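Local coordinates for capsid protein (Macrobrachium rosenbergii nodavirus, PDB 5YKX) that forms the protruding (P) domain of the nodavirus capsid, the part that probably builds the dimeric spikes on the virus surface, at the interface of chains A and B. Coordinates in Å, arbitrary orientation; residue numbers count along the deposited sequence, not the author numbering. Chains: chain A/B, Capsid protein.

Contacts 1 and 2 are two patches of one two-fold symmetric interface between the P-domains, with the centres of their C-alpha atoms about 21 Å apart. Strand 41-51 of chain A links them: its first residue, A:Lys41, belongs to contact 1, and residues 46-48 belong to contact 2. Contact 1 adds strand 114-121, the C-terminal residue and the start of strand 10-18 of the partner; contact 2 adds strand 79-84 from both chains. Contact 1 recurs with the chains exchanged, whereas contact 2 holds both halves of its symmetric pairs. Together they would fix the two domains against rotation, consistent with a dimeric spike.

Contact 1: the interface of chains A and B. Residues chain A 41, 118-120, 125; chain B 9, 11, 120.
B:Tyr11 reaches across the interface and places its phenol OH between two backbone groups of chain A. The hydroxyl donates to the carbonyl O of A:Lys41 at 2.5 Å, a short bond whose donor lies 42° above the carbonyl plane. In return OH accepts the backbone N-H of A:Ala120 at 3.0 Å, nearly straight at 168°. One hydroxyl thus ties the start of one strand to the end of another. With CG anti to its own carbonyl carbon (chi1 -64°), the ring is directed into chain A and meets A:Lys41 C and A:Ala120 N at its edge.

A second group of bonds, all within chain A, prepares this acceptor. The side-chain amide of A:Asn125 pairs with the backbone of A:Lys41: OD1 accepts the backbone N-H of A:Lys41 on a lone pair, and ND2 gives a hydrogen to the same residue's O at 3.0 Å. This oxygen is therefore gripped from both chains. ND2 also donates to the carbonyl O of A:Ala120 at 2.9 Å; both its acceptors lie in the amide plane, which should hold the amide flat and fix its rotation. Behind it, A:Arg119 NE bonds the backbone O of A:Asn125 and anchors the chain end.

Van der Waals contacts complete the patch. B:Leu9 lays its CD2 methyl against the amide of A:Asn125, 3.6 Å from CG, the two side chains crossing at about a right angle. The extended A:Lys41 chain runs past B:Leu9 in the opposite direction, its CD 3.4 Å from the leucine backbone O. The methyl CB of A:Ala120 sits 3.9 Å from B:Tyr11 CE1 and at the same distance from its symmetry mate, B:Ala120 CB.

In the fold, the site joins the beginning of strand 41-51, the end of strand 114-121 and the C-terminal A:Asn125 to the loop and first residues of strand 10-18 in the partner.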
loop_
_atom_site.group_PDB
_atom_site.type_symbol
_atom_site.label_atom_id
_atom_site.label_comp_id
_atom_site.label_asym_id
_atom_site.label_seq_id
_atom_site.Cartn_x
_atom_site.Cartn_y
_atom_site.Cartn_z
ATOM N N LYS A 41 2.890 16.552 5.329
ATOM C CA LYS A 41 1.886 15.502 5.614
ATOM C C LYS A 41 2.029 14.387 4.647
ATOM O O LYS A 41 2.111 14.588 3.412
ATOM C CB LYS A 41 0.479 16.070 5.534
ATOM C CG LYS A 41 0.292 16.987 6.736
ATOM C CD LYS A 41 -0.932 17.850 6.695
ATOM C CE LYS A 41 -1.298 18.247 8.121
ATOM N NZ LYS A 41 -2.158 19.439 8.054
ATOM N N ILE A 118 3.987 7.917 0.846
ATOM C CA ILE A 118 3.315 8.701 -0.176
ATOM C C ILE A 118 3.195 10.126 0.286
ATOM O O ILE A 118 2.784 10.400 1.392
ATOM C CB ILE A 118 1.925 8.121 -0.454
ATOM C CG1 ILE A 118 2.140 6.712 -1.010
ATOM C CG2 ILE A 118 1.186 8.909 -1.514
ATOM C CD1 ILE A 118 0.907 5.913 -1.136
ATOM N N ARG A 119 3.607 11.030 -0.568
ATOM C CA ARG A 119 3.528 12.479 -0.298
ATOM C C ARG A 119 2.818 13.158 -1.479
ATOM O O ARG A 119 3.255 13.020 -2.653
ATOM C CB ARG A 119 4.943 13.019 -0.235
ATOM C CG ARG A 119 5.124 14.521 -0.043
ATOM C CD ARG A 119 6.638 14.923 -0.066
ATOM N NE ARG A 119 6.795 16.367 -0.321
ATOM C CZ ARG A 119 7.699 16.901 -1.111
ATOM N NH1 ARG A 119 7.711 18.202 -1.302
ATOM N NH2 ARG A 119 8.630 16.162 -1.678
ATOM N N ALA A 120 1.840 13.956 -1.139
ATOM C CA ALA A 120 1.176 14.859 -2.074
ATOM C C ALA A 120 2.067 16.088 -2.264
ATOM O O ALA A 120 2.357 16.807 -1.287
ATOM C CB ALA A 120 -0.130 15.271 -1.515
ATOM N N ASN A 125 3.801 21.500 0.674
ATOM C CA ASN A 125 3.875 20.093 1.142
ATOM C C ASN A 125 4.899 19.220 0.333
ATOM O O ASN A 125 5.451 18.211 0.960
ATOM C CB ASN A 125 2.527 19.413 1.107
ATOM C CG ASN A 125 2.482 18.253 2.104
ATOM O OD1 ASN A 125 2.503 18.480 3.284
ATOM N ND2 ASN A 125 2.371 17.025 1.616
ATOM N N LEU B 9 -4.498 19.808 4.716
ATOM C CA LEU B 9 -4.397 18.643 3.805
ATOM C C LEU B 9 -4.645 17.371 4.600
ATOM O O LEU B 9 -4.093 17.243 5.682
ATOM C CB LEU B 9 -3.020 18.608 3.197
ATOM C CG LEU B 9 -2.324 17.360 2.695
ATOM C CD1 LEU B 9 -3.106 16.661 1.675
ATOM C CD2 LEU B 9 -1.087 17.843 1.986
ATOM N N TYR B 11 -5.386 12.866 3.888
ATOM C CA TYR B 11 -5.430 11.819 2.880
ATOM C C TYR B 11 -6.650 10.967 3.221
ATOM O O TYR B 11 -6.875 10.607 4.389
ATOM C CB TYR B 11 -4.160 10.975 2.894
ATOM C CG TYR B 11 -2.902 11.714 2.546
ATOM C CD1 TYR B 11 -2.462 11.805 1.220
ATOM C CD2 TYR B 11 -2.125 12.307 3.539
ATOM C CE1 TYR B 11 -1.303 12.458 0.891
ATOM C CE2 TYR B 11 -0.958 12.981 3.201
ATOM C CZ TYR B 11 -0.566 13.074 1.908
ATOM O OH TYR B 11 0.614 13.666 1.573
ATOM N N ALA B 120 -5.559 12.675 -1.813
ATOM C CA ALA B 120 -5.189 13.896 -1.025
ATOM C C ALA B 120 -6.367 14.909 -1.139
ATOM O O ALA B 120 -6.763 15.327 -2.273
ATOM C CB ALA B 120 -3.957 14.509 -1.570
#

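Contact 2: the interface of chains A and B. Residues chain A 46-48, 80, 82; chain B 46-48, 80, 82.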
loop_
_atom_site.group_PDB
_atom_site.type_symbol
_atom_site.label_atom_id
_atom_site.label_comp_id
_atom_site.label_asym_id
_atom_site.label_seq_id
_atom_site.Cartn_x
_atom_site.Cartn_y
_atom_site.Cartn_z
ATOM N N PRO A 46 1.807 -0.221 3.890
ATOM C CA PRO A 46 2.656 -1.403 3.803
ATOM C C PRO A 46 2.740 -1.871 2.387
ATOM O O PRO A 46 1.819 -1.633 1.581
ATOM C CB PRO A 46 1.914 -2.406 4.634
ATOM C CG PRO A 46 0.458 -2.045 4.451
ATOM C CD PRO A 46 0.479 -0.548 4.424
ATOM N N TYR A 47 3.845 -2.490 2.054
ATOM C CA TYR A 47 3.931 -3.281 0.833
ATOM C C TYR A 47 4.710 -4.543 1.106
ATOM O O TYR A 47 5.277 -4.698 2.199
ATOM C CB TYR A 47 4.445 -2.476 -0.380
ATOM C CG TYR A 47 5.936 -2.381 -0.500
ATOM C CD1 TYR A 47 6.666 -3.331 -1.251
ATOM C CD2 TYR A 47 6.638 -1.424 0.174
ATOM C CE1 TYR A 47 8.069 -3.235 -1.401
ATOM C CE2 TYR A 47 8.015 -1.334 0.075
ATOM C CZ TYR A 47 8.737 -2.233 -0.722
ATOM O OH TYR A 47 10.095 -2.221 -0.817
HETATM N N MSE A 48 4.746 -5.467 0.128
HETATM C CA MSE A 48 5.488 -6.688 0.295
HETATM C C MSE A 48 6.189 -7.074 -0.975
HETATM O O MSE A 48 5.654 -7.102 -2.108
HETATM C CB MSE A 48 4.489 -7.793 0.844
HETATM C CG MSE A 48 5.308 -8.924 1.440
HETATM SE SE MSE A 48 4.016 -9.971 2.621
HETATM C CE MSE A 48 3.766 -8.860 4.207
ATOM N N ILE A 80 -2.250 -14.069 4.539
ATOM C CA ILE A 80 -1.283 -12.991 4.299
ATOM C C ILE A 80 -1.927 -11.658 4.644
ATOM O O ILE A 80 -3.053 -11.414 4.206
ATOM C CB ILE A 80 -0.856 -12.979 2.866
ATOM C CG1 ILE A 80 -0.223 -14.353 2.576
ATOM C CG2 ILE A 80 0.192 -11.894 2.656
ATOM C CD1 ILE A 80 0.059 -14.678 1.149
ATOM N N CYS A 82 -1.073 -7.556 4.633
ATOM C CA CYS A 82 -0.289 -6.383 4.246
ATOM C C CYS A 82 -1.263 -5.256 4.150
ATOM O O CYS A 82 -1.826 -4.976 3.069
ATOM C CB CYS A 82 0.392 -6.656 2.874
ATOM S SG CYS A 82 1.509 -5.320 2.315
ATOM N N PRO B 46 -1.822 -1.618 -3.881
ATOM C CA PRO B 46 -2.273 -2.944 -3.464
ATOM C C PRO B 46 -2.286 -3.051 -1.947
ATOM O O PRO B 46 -1.482 -2.386 -1.262
ATOM C CB PRO B 46 -1.188 -3.880 -4.005
ATOM C CG PRO B 46 0.081 -3.016 -4.143
ATOM C CD PRO B 46 -0.415 -1.613 -4.381
ATOM N N TYR B 47 -3.201 -3.867 -1.413
ATOM C CA TYR B 47 -3.051 -4.343 0.020
ATOM C C TYR B 47 -3.442 -5.820 -0.039
ATOM O O TYR B 47 -3.863 -6.340 -1.079
ATOM C CB TYR B 47 -3.881 -3.513 0.993
ATOM C CG TYR B 47 -5.355 -3.818 1.073
ATOM C CD1 TYR B 47 -5.831 -4.752 1.987
ATOM C CD2 TYR B 47 -6.263 -3.223 0.233
ATOM C CE1 TYR B 47 -7.196 -5.041 2.095
ATOM C CE2 TYR B 47 -7.628 -3.502 0.312
ATOM C CZ TYR B 47 -8.089 -4.417 1.223
ATOM O OH TYR B 47 -9.399 -4.726 1.311
HETATM N N MSE B 48 -3.231 -6.513 1.058
HETATM C CA MSE B 48 -3.589 -7.883 1.156
HETATM C C MSE B 48 -4.149 -8.240 2.505
HETATM O O MSE B 48 -3.607 -7.857 3.577
HETATM C CB MSE B 48 -2.310 -8.695 0.768
HETATM C CG MSE B 48 -2.630 -10.164 0.560
HETATM SE SE MSE B 48 -1.166 -11.091 -0.460
HETATM C CE MSE B 48 -1.332 -10.229 -2.248
ATOM N N ILE B 80 6.087 -13.586 -1.742
ATOM C CA ILE B 80 4.903 -12.744 -1.704
ATOM C C ILE B 80 5.215 -11.386 -2.333
ATOM O O ILE B 80 6.225 -10.660 -2.021
ATOM C CB ILE B 80 4.408 -12.471 -0.269
ATOM C CG1 ILE B 80 4.242 -13.791 0.564
ATOM C CG2 ILE B 80 3.069 -11.718 -0.272
ATOM C CD1 ILE B 80 3.525 -14.814 -0.139
ATOM N N CYS B 82 2.994 -7.798 -3.052
ATOM C CA CYS B 82 1.910 -6.873 -2.922
ATOM C C CYS B 82 2.551 -5.484 -3.097
ATOM O O CYS B 82 2.958 -4.927 -2.129
ATOM C CB CYS B 82 1.355 -7.033 -1.537
ATOM S SG CYS B 82 -0.118 -5.983 -1.201
HETATM O O HOH W 1 1.217 -1.416 -1.217
HETATM O O HOH W 2 -1.087 -1.446 1.374
#
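A:Ile80 and B:Ile80 reach toward each other tip to tip, their CD1 methyls 3.7 Å apart at the apolar centre. Each isoleucine also packs against residue 48 of the other chain, a selenomethionine standing in for methionine: the SE of B:Met48 lies 3.5 Å from A:Ile80 CG2, and A:Met48 SE makes the equivalent contact with B:Ile80. The approach differs slightly between the copies. A:Met48 lies alongside B:Ile80 and points the same way, while B:Met48 passes A:Ile80 at a slant. Both selenomethionines send CG anti to the backbone N (chi1 -162° in A:Met48), then bend at the last torsion, bringing SE against the isoleucine branch. The extended A:Ile80 (chi2 169°) also brings its CD1 to 4.1 Å from B:Met48 SE, an approach that B:Ile80 CD1, turned to chi2 -48°, does not match.

Next outward, the side chains of A:Cys82 and B:Cys82 face each other with their SG atoms 3.9 Å apart, a van der Waals contact and no disulfide. Each cysteine CB also packs against the CB of the opposite selenomethionine.

The backbones of these same residues form paired antiparallel bridges between strand 41-51 of one chain and strand 79-84 of the other. A:Met48 N donates to B:Cys82 O at 2.9 Å, and B:Cys82 N returns a bond to A:Met48 O. The exchanged pair repeats this, A:Cys82 N giving to B:Met48 O at 2.8 Å. Near-linear N-H bonds thus run in both directions across each bridge, extending beta pairing from one subunit to the other. The CB of each Tyr47 passes close to the opposite Cys82 O, beside the bridge bond, 3.3 Å for B:Tyr47 CB and A:Cys82 O.

At the polar rim the two Pro46 carbonyls approach but do not bond directly; two waters join them. Water 1 and water 2 each contact both oxygens, water 2 lying 2.8 Å from B:Pro46 O.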